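Local coordinates for protein acetyltransferase, GNAT family (Listeria monocytogenes str. 4b, PDB 2OH1) that probably transfers an acetyl group from acetyl-coenzyme A to an acceptor substrate, as a GNAT-family acetyltransferase, at residues W95-L106 against L131-L142. Sequence-based numbering, arbitrary orientation.
Sequences WEDLAIDKAYYL and LGIEMSVPFIRL
Arg141 runs straight from CG to NE (chi2 175°, chi3 170°), an extended chain that takes its guanidinium from strand 139-142 past Tyr105 to Trp95 and the turn Leu98-Asp101. Its aliphatic part packs over one face of the indole: Arg141 CD stands 3.6 Å from the centroid of the six-membered ring of Trp95, almost on the ring normal, a CH-pi contact. Beyond it the guanidinium lies flat on Trp95, the planes only 10° apart, while its rim is left to polar partners. NH1 of Arg141 donates to Tyr105 OH at 3.0 Å, within the guanidinium plane, and to Leu98 O at 2.9 Å, there from above the carbonyl plane; Asp101 N reaches that oxygen from the opposite face, closing the type I turn. Arg141 NH2 forms a salt bridge with Asp101 OD2 at 2.9 Å, using the oxygen's anti lone pair. With NE bonded to Gln173 on the adjoining strand, three nitrogens of this buried group are engaged and its rotation is fixed; the carboxylate probably offsets its charge.

Tyr104 takes the other face of the sheet. Val137 CG1 lies over one side of its ring and CG2 is 3.6 Å from CE1 of Tyr104, while Leu131 CG meets the ring edge and Ile140 CD1 packs against CB. The phenol oxygen ends beside CB of Met135, a selenomethionine, where a Schellman motif terminates the helix.

Between these two faces the strands pair in parallel: Tyr104 N bonds Phe139 O, Arg141 N bonds Tyr104 O at 2.8 Å, and Leu106 N bonds Arg141 O. Helix 120-134 links the parallel neighbours 103-111 and 139-145 and packs on the Tyr104 side of the sheet, where Leu106 touches its Ile125 and Ala128, a beta-alpha-beta unit as in the GNAT acetyltransferase fold.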
ATOM      1  N   TRP A  95     -16.622   2.247   1.141  1.00 16.58           N
ATOM      2  CA  TRP A  95     -16.752   3.235   0.040  1.00 19.85           C
ATOM      3  C   TRP A  95     -18.214   3.415  -0.457  1.00 21.23           C
ATOM      4  O   TRP A  95     -18.490   4.309  -1.235  1.00 21.50           O
ATOM      5  CB  TRP A  95     -15.779   2.877  -1.107  1.00 17.61           C
ATOM      6  CG  TRP A  95     -14.343   3.254  -0.745  1.00 15.97           C
ATOM      7  CD1 TRP A  95     -13.468   2.529  -0.001  1.00 16.99           C
ATOM      8  CD2 TRP A  95     -13.698   4.517  -0.999  1.00 16.30           C
ATOM      9  NE1 TRP A  95     -12.326   3.232   0.192  1.00 16.05           N
ATOM     10  CE2 TRP A  95     -12.433   4.463  -0.422  1.00 15.53           C
ATOM     11  CE3 TRP A  95     -14.079   5.689  -1.717  1.00 15.75           C
ATOM     12  CZ2 TRP A  95     -11.530   5.551  -0.495  1.00 16.36           C
ATOM     13  CZ3 TRP A  95     -13.183   6.755  -1.787  1.00 18.07           C
ATOM     14  CH2 TRP A  95     -11.938   6.659  -1.191  1.00 17.17           C
ATOM     15  N   GLU A  96     -19.103   2.534  -0.005  1.00 19.91           N
ATOM     16  CA  GLU A  96     -20.557   2.673  -0.250  1.00 23.55           C
ATOM     17  C   GLU A  96     -20.785   2.847  -1.744  1.00 24.02           C
ATOM     18  O   GLU A  96     -20.295   2.021  -2.528  1.00 25.78           O
ATOM     19  CB  GLU A  96     -21.155   3.784   0.618  1.00 23.71           C
ATOM     20  CG  GLU A  96     -20.977   3.488   2.103  1.00 25.39           C
ATOM     21  CD  GLU A  96     -21.796   4.364   3.035  1.00 29.38           C
ATOM     22  OE1 GLU A  96     -22.248   5.453   2.599  1.00 38.80           O
ATOM     23  OE2 GLU A  96     -21.985   3.943   4.207  1.00 32.40           O
ATOM     24  N   ASP A  97     -21.498   3.870  -2.193  0.50 26.05           N
ATOM     25  CA  ASP A  97     -21.875   3.891  -3.612  0.50 27.50           C
ATOM     26  C   ASP A  97     -20.722   4.280  -4.543  0.50 28.70           C
ATOM     27  O   ASP A  97     -20.873   4.278  -5.765  0.50 29.03           O
ATOM     28  CB  ASP A  97     -23.072   4.816  -3.828  0.50 28.37           C
ATOM     29  CG  ASP A  97     -24.314   4.329  -3.106  0.50 32.75           C
ATOM     30  OD1 ASP A  97     -24.641   3.124  -3.220  0.50 33.68           O
ATOM     31  OD2 ASP A  97     -24.947   5.153  -2.413  0.50 39.30           O
ATOM     32  N   LEU A  98     -19.567   4.624  -3.982  1.00 28.47           N
ATOM     33  CA  LEU A  98     -18.394   4.773  -4.798  1.00 27.64           C
ATOM     34  C   LEU A  98     -17.738   3.436  -5.100  1.00 26.46           C
ATOM     35  O   LEU A  98     -16.931   3.372  -5.995  1.00 24.42           O
ATOM     36  CB  LEU A  98     -17.404   5.728  -4.137  1.00 28.26           C
ATOM     37  CG  LEU A  98     -17.804   7.194  -3.925  1.00 31.05           C
ATOM     38  CD1 LEU A  98     -16.571   8.011  -3.526  1.00 33.47           C
ATOM     39  CD2 LEU A  98     -18.440   7.729  -5.163  1.00 34.73           C
ATOM     40  N   ALA A  99     -18.133   2.357  -4.418  1.00 23.76           N
ATOM     41  CA  ALA A  99     -17.459   1.067  -4.592  1.00 23.32           C
ATOM     42  C   ALA A  99     -17.636   0.484  -6.006  1.00 25.12           C
ATOM     43  O   ALA A  99     -16.883  -0.409  -6.421  1.00 25.25           O
ATOM     44  CB  ALA A  99     -17.910   0.055  -3.503  1.00 24.67           C
ATOM     45  N   ILE A 100     -18.619   0.997  -6.732  1.00 29.22           N
ATOM     46  CA  ILE A 100     -18.900   0.511  -8.098  1.00 28.77           C
ATOM     47  C   ILE A 100     -17.933   1.088  -9.144  1.00 30.84           C
ATOM     48  O   ILE A 100     -17.816   0.507 -10.217  1.00 29.47           O
ATOM     49  CB  ILE A 100     -20.385   0.819  -8.558  1.00 30.51           C
ATOM     50  CG2 ILE A 100     -20.636   2.323  -8.533  1.00 30.56           C
ATOM     51  N   ASP A 101     -17.239   2.198  -8.823  1.00 28.38           N
ATOM     52  CA  ASP A 101     -16.156   2.732  -9.677  1.00 28.21           C
ATOM     53  C   ASP A 101     -15.004   1.767  -9.687  1.00 29.26           C
ATOM     54  O   ASP A 101     -14.714   1.095  -8.692  1.00 32.94           O
ATOM     55  CB  ASP A 101     -15.610   4.061  -9.178  1.00 29.95           C
ATOM     56  CG  ASP A 101     -16.681   5.054  -8.900  1.00 35.21           C
ATOM     57  OD1 ASP A 101     -17.773   4.874  -9.485  1.00 44.82           O
ATOM     58  OD2 ASP A 101     -16.440   5.992  -8.083  1.00 33.06           O
ATOM     59  N   LYS A 102     -14.339   1.668 -10.813  1.00 23.04           N
ATOM     60  CA  LYS A 102     -13.144   0.882 -10.870  1.00 22.23           C
ATOM     61  C   LYS A 102     -12.073   1.673 -10.140  1.00 23.43           C
ATOM     62  O   LYS A 102     -11.917   2.870 -10.322  1.00 20.26           O
ATOM     63  CB  LYS A 102     -12.695   0.651 -12.297  1.00 22.32           C
ATOM     64  CG  LYS A 102     -13.781   0.052 -13.203  1.00 30.05           C
ATOM     65  CD  LYS A 102     -14.322  -1.237 -12.644  1.00 37.83           C
ATOM     66  CE  LYS A 102     -15.302  -1.888 -13.631  1.00 37.82           C
ATOM     67  NZ  LYS A 102     -15.755  -3.170 -13.044  1.00 53.16           N
ATOM     68  N   ALA A 103     -11.315   0.971  -9.317  1.00 18.88           N
ATOM     69  CA  ALA A 103     -10.280   1.588  -8.518  1.00 16.87           C
ATOM     70  C   ALA A 103      -9.381   0.489  -7.999  1.00 19.22           C
ATOM     71  O   ALA A 103      -9.805  -0.637  -7.886  1.00 18.85           O
ATOM     72  CB  ALA A 103     -10.875   2.362  -7.342  1.00 15.24           C
ATOM     73  N   TYR A 104      -8.141   0.854  -7.710  1.00 16.83           N
ATOM     74  CA  TYR A 104      -7.227   0.057  -6.937  1.00 15.52           C
ATOM     75  C   TYR A 104      -7.201   0.580  -5.513  1.00 16.99           C
ATOM     76  O   TYR A 104      -7.323   1.803  -5.273  1.00 18.48           O
ATOM     77  CB  TYR A 104      -5.830   0.190  -7.480  1.00 18.12           C
ATOM     78  CG  TYR A 104      -5.595  -0.404  -8.872  1.00 17.12           C
ATOM     79  CD1 TYR A 104      -6.545  -1.223  -9.514  1.00 17.34           C
ATOM     80  CD2 TYR A 104      -4.375  -0.165  -9.530  1.00 19.65           C
ATOM     81  CE1 TYR A 104      -6.261  -1.821 -10.753  1.00 18.09           C
ATOM     82  CE2 TYR A 104      -4.128  -0.718 -10.770  1.00 21.57           C
ATOM     83  CZ  TYR A 104      -5.054  -1.526 -11.350  1.00 17.51           C
ATOM     84  OH  TYR A 104      -4.805  -2.062 -12.598  1.00 24.16           O
ATOM     85  N   TYR A 105      -7.084  -0.343  -4.559  1.00 16.29           N
ATOM     86  CA  TYR A 105      -7.117  -0.036  -3.154  1.00 16.62           C
ATOM     87  C   TYR A 105      -5.759  -0.424  -2.566  1.00 17.12           C
ATOM     88  O   TYR A 105      -5.311  -1.543  -2.699  1.00 17.04           O
ATOM     89  CB  TYR A 105      -8.254  -0.783  -2.428  1.00 15.59           C
ATOM     90  CG  TYR A 105      -9.600  -0.308  -2.912  1.00 15.22           C
ATOM     91  CD1 TYR A 105     -10.109  -0.771  -4.103  1.00 14.55           C
ATOM     92  CD2 TYR A 105     -10.301   0.692  -2.252  1.00 13.90           C
ATOM     93  CE1 TYR A 105     -11.331  -0.270  -4.628  1.00 15.76           C
ATOM     94  CE2 TYR A 105     -11.519   1.172  -2.733  1.00 15.93           C
ATOM     95  CZ  TYR A 105     -12.036   0.709  -3.907  1.00 15.93           C
ATOM     96  OH  TYR A 105     -13.234   1.208  -4.397  1.00 17.52           O
ATOM     97  N   LEU A 106      -5.060   0.540  -1.980  0.50 16.69           N
ATOM     98  CA  LEU A 106      -3.762   0.255  -1.410  0.50 16.37           C
ATOM     99  C   LEU A 106      -3.936  -0.189   0.026  0.50 16.07           C
ATOM    100  O   LEU A 106      -4.207   0.677   0.888  0.50 17.04           O
ATOM    101  CB  LEU A 106      -2.854   1.513  -1.470  0.50 18.48           C
ATOM    102  CG  LEU A 106      -2.656   2.163  -2.836  0.50 17.44           C
ATOM    103  CD1 LEU A 106      -1.554   3.255  -2.800  0.50 20.77           C
ATOM    104  CD2 LEU A 106      -2.369   1.138  -3.904  0.50 19.83           C
ATOM    105  N   LEU A 131       0.540   2.089 -12.781  1.00 16.58           N
ATOM    106  CA  LEU A 131      -0.126   0.880 -13.123  1.00 19.20           C
ATOM    107  C   LEU A 131      -1.625   1.147 -13.438  1.00 18.39           C
ATOM    108  O   LEU A 131      -2.170   0.674 -14.428  1.00 19.01           O
ATOM    109  CB  LEU A 131       0.025  -0.181 -12.013  1.00 21.52           C
ATOM    110  CG  LEU A 131      -0.698  -1.488 -12.234  1.00 26.58           C
ATOM    111  CD1 LEU A 131      -0.127  -2.183 -13.483  1.00 26.02           C
ATOM    112  CD2 LEU A 131      -0.646  -2.406 -11.014  1.00 24.46           C
ATOM    113  N   GLY A 132      -2.286   1.927 -12.595  1.00 18.15           N
ATOM    114  CA  GLY A 132      -3.697   2.213 -12.809  1.00 17.51           C
ATOM    115  C   GLY A 132      -3.891   2.976 -14.103  1.00 16.26           C
ATOM    116  O   GLY A 132      -4.864   2.731 -14.835  1.00 17.68           O
ATOM    117  N   ILE A 133      -3.011   3.913 -14.389  1.00 15.24           N
ATOM    118  CA  ILE A 133      -3.076   4.659 -15.665  1.00 13.63           C
ATOM    119  C   ILE A 133      -2.921   3.691 -16.854  1.00 17.95           C
ATOM    120  O   ILE A 133      -3.726   3.700 -17.779  1.00 19.14           O
ATOM    121  CB  ILE A 133      -2.042   5.815 -15.725  1.00 15.11           C
ATOM    122  CG1 ILE A 133      -2.459   6.919 -14.741  1.00 16.39           C
ATOM    123  CG2 ILE A 133      -1.855   6.335 -17.174  1.00 17.99           C
ATOM    124  CD1 ILE A 133      -1.364   7.958 -14.446  1.00 17.67           C
ATOM    125  N   GLU A 134      -1.933   2.805 -16.793  1.00 18.86           N
ATOM    126  CA  GLU A 134      -1.703   1.806 -17.871  1.00 19.22           C
ATOM    127  C   GLU A 134      -2.949   0.950 -18.095  1.00 20.91           C
ATOM    128  O   GLU A 134      -3.255   0.568 -19.247  1.00 22.44           O
ATOM    129  CB  GLU A 134      -0.500   0.925 -17.458  1.00 23.24           C
ATOM    130  CG  GLU A 134      -0.059  -0.200 -18.395  1.00 26.57           C
HETATM  131  N   MSE A 135      -3.670   0.677 -17.019  0.50 18.08           N
HETATM  132  CA  MSE A 135      -4.806  -0.200 -17.055  0.50 17.51           C
HETATM  133  C   MSE A 135      -6.121   0.545 -17.129  0.50 17.94           C
HETATM  134  O   MSE A 135      -7.185  -0.066 -16.952  0.50 19.46           O
HETATM  135  CB  MSE A 135      -4.737  -1.132 -15.842  0.50 18.72           C
HETATM  136  CG  MSE A 135      -3.421  -1.940 -15.759  0.50 15.77           C
HETATM  137 SE   MSE A 135      -3.087  -2.960 -17.341  0.37 18.82          SE
HETATM  138  CE  MSE A 135      -1.811  -1.873 -18.263  0.50 29.08           C
ATOM    139  N   SER A 136      -6.066   1.856 -17.360  1.00 18.03           N
ATOM    140  CA  SER A 136      -7.268   2.677 -17.482  1.00 18.93           C
ATOM    141  C   SER A 136      -8.193   2.661 -16.253  1.00 18.91           C
ATOM    142  O   SER A 136      -9.409   2.669 -16.375  1.00 18.84           O
ATOM    143  CB  SER A 136      -8.068   2.296 -18.752  1.00 23.45           C
ATOM    144  OG  SER A 136      -7.340   2.685 -19.900  1.00 28.59           O
ATOM    145  N   VAL A 137      -7.621   2.618 -15.061  1.00 15.93           N
ATOM    146  CA  VAL A 137      -8.368   2.621 -13.832  1.00 18.68           C
ATOM    147  C   VAL A 137      -8.375   4.065 -13.316  1.00 14.93           C
ATOM    148  O   VAL A 137      -7.339   4.700 -13.284  1.00 17.06           O
ATOM    149  CB  VAL A 137      -7.723   1.673 -12.816  1.00 17.58           C
ATOM    150  CG1 VAL A 137      -8.313   1.849 -11.461  1.00 18.82           C
ATOM    151  CG2 VAL A 137      -7.867   0.209 -13.268  1.00 19.48           C
ATOM    152  N   PRO A 138      -9.546   4.608 -13.027  1.00 16.33           N
ATOM    153  CA  PRO A 138      -9.619   6.056 -12.757  1.00 16.50           C
ATOM    154  C   PRO A 138      -9.162   6.562 -11.375  1.00 17.80           C
ATOM    155  O   PRO A 138      -8.910   7.753 -11.235  1.00 16.64           O
ATOM    156  CB  PRO A 138     -11.110   6.371 -12.946  1.00 17.78           C
ATOM    157  CG  PRO A 138     -11.806   5.088 -12.689  1.00 21.92           C
ATOM    158  CD  PRO A 138     -10.895   4.001 -13.137  1.00 17.73           C
ATOM    159  N   PHE A 139      -9.055   5.664 -10.372  1.00 14.41           N
ATOM    160  CA  PHE A 139      -8.731   6.070  -9.016  1.00 17.31           C
ATOM    161  C   PHE A 139      -7.800   5.076  -8.327  1.00 16.48           C
ATOM    162  O   PHE A 139      -7.894   3.856  -8.546  1.00 15.72           O
ATOM    163  CB  PHE A 139      -9.976   6.130  -8.131  1.00 19.45           C
ATOM    164  CG  PHE A 139     -11.077   7.024  -8.642  1.00 20.02           C
ATOM    165  CD1 PHE A 139     -10.975   8.395  -8.520  1.00 25.48           C
ATOM    166  CD2 PHE A 139     -12.203   6.478  -9.219  1.00 21.83           C
ATOM    167  CE1 PHE A 139     -12.002   9.229  -9.002  1.00 25.59           C
ATOM    168  CE2 PHE A 139     -13.232   7.302  -9.673  1.00 26.75           C
ATOM    169  CZ  PHE A 139     -13.113   8.661  -9.567  1.00 24.05           C
ATOM    170  N   ILE A 140      -6.933   5.607  -7.471  1.00 15.60           N
ATOM    171  CA  ILE A 140      -6.266   4.832  -6.427  1.00 15.44           C
ATOM    172  C   ILE A 140      -6.914   5.319  -5.123  1.00 17.30           C
ATOM    173  O   ILE A 140      -7.081   6.537  -4.924  1.00 16.01           O
ATOM    174  CB  ILE A 140      -4.713   5.091  -6.301  1.00 17.86           C
ATOM    175  CG1 ILE A 140      -3.929   4.824  -7.581  1.00 31.14           C
ATOM    176  CG2 ILE A 140      -4.093   4.284  -5.118  1.00 23.64           C
ATOM    177  CD1 ILE A 140      -4.170   3.445  -8.193  1.00 27.82           C
ATOM    178  N   ARG A 141      -7.247   4.371  -4.251  1.00 15.44           N
ATOM    179  CA  ARG A 141      -7.980   4.631  -3.009  1.00 14.00           C
ATOM    180  C   ARG A 141      -7.305   4.001  -1.837  1.00 15.23           C
ATOM    181  O   ARG A 141      -6.623   2.983  -1.963  1.00 16.89           O
ATOM    182  CB  ARG A 141      -9.415   4.134  -3.108  1.00 12.98           C
ATOM    183  CG  ARG A 141     -10.225   5.006  -4.101  1.00 14.43           C
ATOM    184  CD  ARG A 141     -11.610   4.450  -4.294  1.00 16.23           C
ATOM    185  NE  ARG A 141     -12.450   5.388  -5.034  1.00 16.70           N
ATOM    186  CZ  ARG A 141     -13.607   5.094  -5.551  1.00 17.97           C
ATOM    187  NH1 ARG A 141     -14.070   3.862  -5.500  1.00 18.67           N
ATOM    188  NH2 ARG A 141     -14.276   6.048  -6.201  1.00 18.82           N
ATOM    189  N   LEU A 142      -7.493   4.634  -0.698  1.00 15.97           N
ATOM    190  CA  LEU A 142      -7.037   4.025   0.546  1.00 18.81           C
ATOM    191  C   LEU A 142      -7.812   4.618   1.730  1.00 17.65           C
ATOM    192  O   LEU A 142      -8.545   5.576   1.583  1.00 17.35           O
ATOM    193  CB  LEU A 142      -5.550   4.201   0.730  1.00 20.11           C
ATOM    194  CG  LEU A 142      -5.119   5.664   0.800  1.00 20.03           C
ATOM    195  CD1 LEU A 142      -5.234   6.222   2.241  1.00 22.25           C
ATOM    196  CD2 LEU A 142      -3.738   5.847   0.216  1.00 24.01           C
TER